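FtsY (Mycoplasma mycoides, PDB 1ZU4) is the signal recognition particle receptor FtsY, an SRP54-type protein whose modelled NG fragment pairs a helical bundle with a domain of the P-loop NTPase fold. Local coordinates at residues A[233-238]-A[245-250]; A[259-264]-A[270-275]. All coordinates share one frame; numbering follows the deposited sequence.

Interaction 1. Residues A[233-238]-A[245-250]; sequences LVIDAT and IQAEEF
Leu233 and Ile235 meet Ala247 and Phe250 in the first half of a beta-alpha-beta unit, where strand 230-236 is covered by the helix that follows it, 241-250. The two segments run nearly antiparallel, at 165°, with axes 9.1 Å apart, and no hydrogen bond joins them.

Apolar packing does all the work across the contact, and the methyl of Ala247 points toward the strand and is the meeting point for Ile235 and Leu233. Ile235 reaches that methyl with the end of its longer branch: its CD1 lies 3.4 Å from Ala247 CB, tighter than usual carbon contact, and CG1 of the same branch sits almost as close. Leu233 divides its two methyls between the helical residues. With CG anti to the backbone N (chi1 -177°), it sends CD2 to Ala247, 3.8 Å from CB and beside the carbonyl oxygen, while CD1 meets the Phe250 ring obliquely, 3.8 Å from CD2 of that ring. Val111 of strand 106-111 touches both Leu233 and Phe250, extending this cluster to the neighbouring strand.

Polar bonds appear at the end of the strand, where Asp236, its last residue, forms an Asx turn. Its OD1 accepts from Thr238 N at 2.9 Å and is also hydrogen-bonded to Thr238 OG1 at 2.7 Å, both partners reaching it from the same face of the carboxylate, the hydroxyl 43° out of plane.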
# COMPACT_ATOMS: atom_id res chain seq x y z
N LEU A 233 -4.32 -0.45 -5.52
CA LEU A 233 -5.36 -0.31 -4.50
C LEU A 233 -4.88 0.37 -3.20
O LEU A 233 -3.86 0.01 -2.63
CB LEU A 233 -5.91 -1.72 -4.22
CG LEU A 233 -7.07 -1.87 -3.22
CD1 LEU A 233 -8.23 -1.10 -3.74
CD2 LEU A 233 -7.44 -3.38 -2.99
N VAL A 234 -5.64 1.34 -2.68
CA VAL A 234 -5.23 2.07 -1.49
C VAL A 234 -5.91 1.42 -0.29
O VAL A 234 -7.12 1.21 -0.26
CB VAL A 234 -5.55 3.59 -1.55
CG1 VAL A 234 -5.21 4.28 -0.24
CG2 VAL A 234 -4.75 4.27 -2.66
N ILE A 235 -5.11 1.06 0.68
CA ILE A 235 -5.68 0.60 1.92
C ILE A 235 -5.19 1.55 2.96
O ILE A 235 -3.99 1.72 3.11
CB ILE A 235 -5.20 -0.83 2.27
CG1 ILE A 235 -5.65 -1.82 1.18
CG2 ILE A 235 -5.76 -1.21 3.62
CD1 ILE A 235 -5.11 -3.24 1.37
N ASP A 236 -6.13 2.11 3.70
CA ASP A 236 -5.89 2.85 4.97
C ASP A 236 -5.55 1.97 6.19
O ASP A 236 -6.45 1.33 6.81
CB ASP A 236 -7.15 3.69 5.29
CG ASP A 236 -6.97 4.67 6.42
OD1 ASP A 236 -6.06 4.54 7.29
OD2 ASP A 236 -7.78 5.62 6.46
N ALA A 237 -4.27 1.98 6.59
CA ALA A 237 -3.84 1.13 7.71
C ALA A 237 -4.59 1.38 9.04
O ALA A 237 -4.74 0.45 9.88
CB ALA A 237 -2.34 1.23 7.93
N THR A 238 -5.06 2.61 9.26
CA THR A 238 -5.80 2.89 10.50
C THR A 238 -7.11 2.10 10.61
O THR A 238 -7.71 2.09 11.68
CB THR A 238 -6.06 4.40 10.74
OG1 THR A 238 -7.05 4.87 9.83
CG2 THR A 238 -4.78 5.20 10.53
N ILE A 245 -10.34 -6.57 4.86
CA ILE A 245 -11.51 -7.30 4.30
C ILE A 245 -12.16 -6.50 3.17
O ILE A 245 -12.47 -7.04 2.10
CB ILE A 245 -12.51 -7.68 5.43
CG1 ILE A 245 -11.88 -8.70 6.38
CG2 ILE A 245 -13.87 -8.18 4.89
CD1 ILE A 245 -12.50 -8.63 7.81
N GLN A 246 -12.33 -5.21 3.37
CA GLN A 246 -12.91 -4.36 2.35
C GLN A 246 -12.03 -4.32 1.10
O GLN A 246 -12.57 -4.34 -0.02
CB GLN A 246 -13.11 -2.94 2.88
CG GLN A 246 -14.21 -2.86 3.91
CD GLN A 246 -15.51 -2.44 3.28
OE1 GLN A 246 -15.53 -1.47 2.52
NE2 GLN A 246 -16.61 -3.14 3.61
N ALA A 247 -10.70 -4.27 1.28
CA ALA A 247 -9.77 -4.27 0.15
C ALA A 247 -9.88 -5.59 -0.62
O ALA A 247 -9.90 -5.57 -1.82
CB ALA A 247 -8.35 -4.03 0.60
N GLU A 248 -10.03 -6.72 0.08
CA GLU A 248 -10.31 -7.98 -0.61
C GLU A 248 -11.59 -7.93 -1.48
O GLU A 248 -11.64 -8.48 -2.58
CB GLU A 248 -10.34 -9.18 0.36
CG GLU A 248 -10.64 -10.56 -0.35
CD GLU A 248 -9.53 -11.06 -1.30
OE1 GLU A 248 -8.58 -10.32 -1.61
OE2 GLU A 248 -9.64 -12.23 -1.79
N GLU A 249 -12.64 -7.30 -0.97
CA GLU A 249 -13.88 -7.29 -1.73
C GLU A 249 -13.66 -6.47 -2.99
O GLU A 249 -14.21 -6.77 -4.03
CB GLU A 249 -15.05 -6.74 -0.89
CG GLU A 249 -15.33 -7.56 0.43
CD GLU A 249 -16.45 -6.95 1.29
OE1 GLU A 249 -17.45 -6.44 0.71
OE2 GLU A 249 -16.34 -7.00 2.52
N PHE A 250 -12.85 -5.42 -2.89
CA PHE A 250 -12.64 -4.56 -4.05
C PHE A 250 -11.80 -5.29 -5.09
O PHE A 250 -11.94 -5.05 -6.27
CB PHE A 250 -11.96 -3.24 -3.67
CG PHE A 250 -12.15 -2.17 -4.69
CD1 PHE A 250 -13.23 -1.29 -4.60
CD2 PHE A 250 -11.30 -2.08 -5.78
CE1 PHE A 250 -13.45 -0.33 -5.57
CE2 PHE A 250 -11.53 -1.13 -6.77
CZ PHE A 250 -12.58 -0.24 -6.66

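Interaction 2. Residues A[259-264]-A[270-275]; sequences IILTKM and GGIGLA
Met264 and Ile272 lie side by side with their chains pointing opposite ways, the thioether of one lying alongside the beta-branch of the other. The point of passage is Met264 SD, 4.2 Å from Ile272 CG2, a loose van der Waals contact. Met264 starts with CG anti to its backbone N (chi1 -158°), then bends at both later torsions, and this shape carries its terminal methyl over the backbone of the opposite segment: CE comes to 4.0 Å from Gly270 CA, where no side chain intervenes.

Ile272 uses its two branches for two different partners. CG2 faces the sulfur, whereas the longer branch is fully extended (chi2 180°) and delivers CD1 to the strand residue Leu261, whose CD1 stands 4.3 Å away. The other methyl of Leu261, CD2, packs within its own segment against Met264 SD at 4.1 Å, so that Leu261 and Met264 present a joint apolar surface to Gly270 and Ile272. Between them Lys263 has a positive phi of 63°, and the chain turns there as it leaves the strand.

All four touching residues are buried, and the contact contains no hydrogen bond between the segments. Polar anchoring of the glycine-containing loop comes from elsewhere, because the hydroxyl of Tyr304 is hydrogen-bonded to both Gly270 O and Gly273 N. Met11 also touches Met264.

Thr262, Lys263 and Met264 fit the start of the TKxD sequence, the G4 motif of this family, and the packing joins that motif to the next helix within the beta-alpha-beta unit of strands 258-262 and 284-288, an arrangement characteristic of the P-loop NTPase fold.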
# COMPACT_ATOMS: atom_id res chain seq x y z
N ILE A 259 -0.59 -2.81 -3.88
CA ILE A 259 -1.24 -2.05 -2.79
C ILE A 259 -0.37 -0.84 -2.37
O ILE A 259 0.86 -0.92 -2.29
CB ILE A 259 -1.48 -2.96 -1.54
CG1 ILE A 259 -2.36 -4.21 -1.83
CG2 ILE A 259 -2.08 -2.19 -0.34
CD1 ILE A 259 -3.66 -3.95 -2.45
N ILE A 260 -1.05 0.25 -2.03
CA ILE A 260 -0.48 1.41 -1.38
C ILE A 260 -1.12 1.44 0.01
O ILE A 260 -2.29 1.66 0.12
CB ILE A 260 -0.86 2.71 -2.12
CG1 ILE A 260 -0.38 2.68 -3.62
CG2 ILE A 260 -0.27 3.91 -1.42
CD1 ILE A 260 -0.70 4.00 -4.34
N LEU A 261 -0.31 1.23 1.04
CA LEU A 261 -0.72 1.18 2.45
C LEU A 261 -0.47 2.57 3.04
O LEU A 261 0.66 2.95 3.19
CB LEU A 261 0.15 0.15 3.19
CG LEU A 261 -0.24 -0.07 4.67
CD1 LEU A 261 -1.69 -0.53 4.83
CD2 LEU A 261 0.73 -1.02 5.37
N THR A 262 -1.52 3.31 3.36
CA THR A 262 -1.41 4.67 3.84
C THR A 262 -1.63 4.73 5.31
O THR A 262 -2.15 3.77 5.92
CB THR A 262 -2.47 5.58 3.19
OG1 THR A 262 -3.78 5.07 3.51
CG2 THR A 262 -2.30 5.62 1.68
N LYS A 263 -1.21 5.87 5.89
CA LYS A 263 -1.48 6.19 7.30
C LYS A 263 -0.88 5.24 8.27
O LYS A 263 -1.36 5.13 9.40
CB LYS A 263 -3.00 6.35 7.56
CG LYS A 263 -3.51 7.65 6.94
CD LYS A 263 -5.01 7.84 7.08
CE LYS A 263 -5.50 8.76 5.98
NZ LYS A 263 -4.71 10.08 5.96
N MET A 264 0.22 4.60 7.88
CA MET A 264 0.90 3.70 8.81
C MET A 264 1.23 4.41 10.11
O MET A 264 1.07 3.84 11.18
CB MET A 264 2.16 3.11 8.18
CG MET A 264 2.60 1.80 8.87
SD MET A 264 1.33 0.50 9.10
CE MET A 264 1.90 -0.25 10.63
N GLY A 270 0.76 -3.23 14.14
CA GLY A 270 1.64 -3.49 13.00
C GLY A 270 1.53 -4.83 12.30
O GLY A 270 2.33 -5.14 11.43
N GLY A 271 0.56 -5.66 12.67
CA GLY A 271 0.40 -6.92 11.97
C GLY A 271 -0.29 -6.74 10.62
O GLY A 271 -0.40 -7.69 9.82
N ILE A 272 -0.78 -5.54 10.36
CA ILE A 272 -1.60 -5.35 9.14
C ILE A 272 -0.86 -5.68 7.82
O ILE A 272 -1.48 -6.12 6.86
CB ILE A 272 -2.21 -3.93 9.09
CG1 ILE A 272 -3.31 -3.90 8.00
CG2 ILE A 272 -1.09 -2.88 8.92
CD1 ILE A 272 -4.01 -2.64 7.80
N GLY A 273 0.45 -5.49 7.76
CA GLY A 273 1.16 -5.83 6.53
C GLY A 273 1.00 -7.31 6.23
O GLY A 273 0.90 -7.69 5.06
N LEU A 274 1.04 -8.12 7.30
CA LEU A 274 0.93 -9.56 7.20
C LEU A 274 -0.50 -10.00 6.96
O LEU A 274 -0.72 -10.98 6.29
CB LEU A 274 1.47 -10.23 8.46
CG LEU A 274 2.98 -10.10 8.70
CD1 LEU A 274 3.34 -10.80 10.03
CD2 LEU A 274 3.64 -10.78 7.58
N ALA A 275 -1.45 -9.31 7.56
CA ALA A 275 -2.85 -9.56 7.32
C ALA A 275 -3.13 -9.35 5.82
O ALA A 275 -3.84 -10.14 5.23
CB ALA A 275 -3.75 -8.60 8.20

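Overall arrangement
Interactions 1 and 2 are successive strand-to-helix contacts on one sheet, their centres about 9 Å apart, and they illustrate how consecutive beta-alpha units pack on one sheet, each with its own choice of side chains. Strands 230-236 and 258-262 are neighbours, joined by probable hydrogen bonds from Ala237 N to Thr262 O and from Ile260 N to Leu233 O, each 2.9 Å. Helix 272-280 connects the apolar layers too: Ile276 touches Ile235 and Leu261, while Leu280 touches Ala247 and Ile259. At the strand ends, Asp236 OD1 packs 3.5 Å from Lys263 CD. Leu233 also touches the probable P-loop, linking interaction 1 to that site.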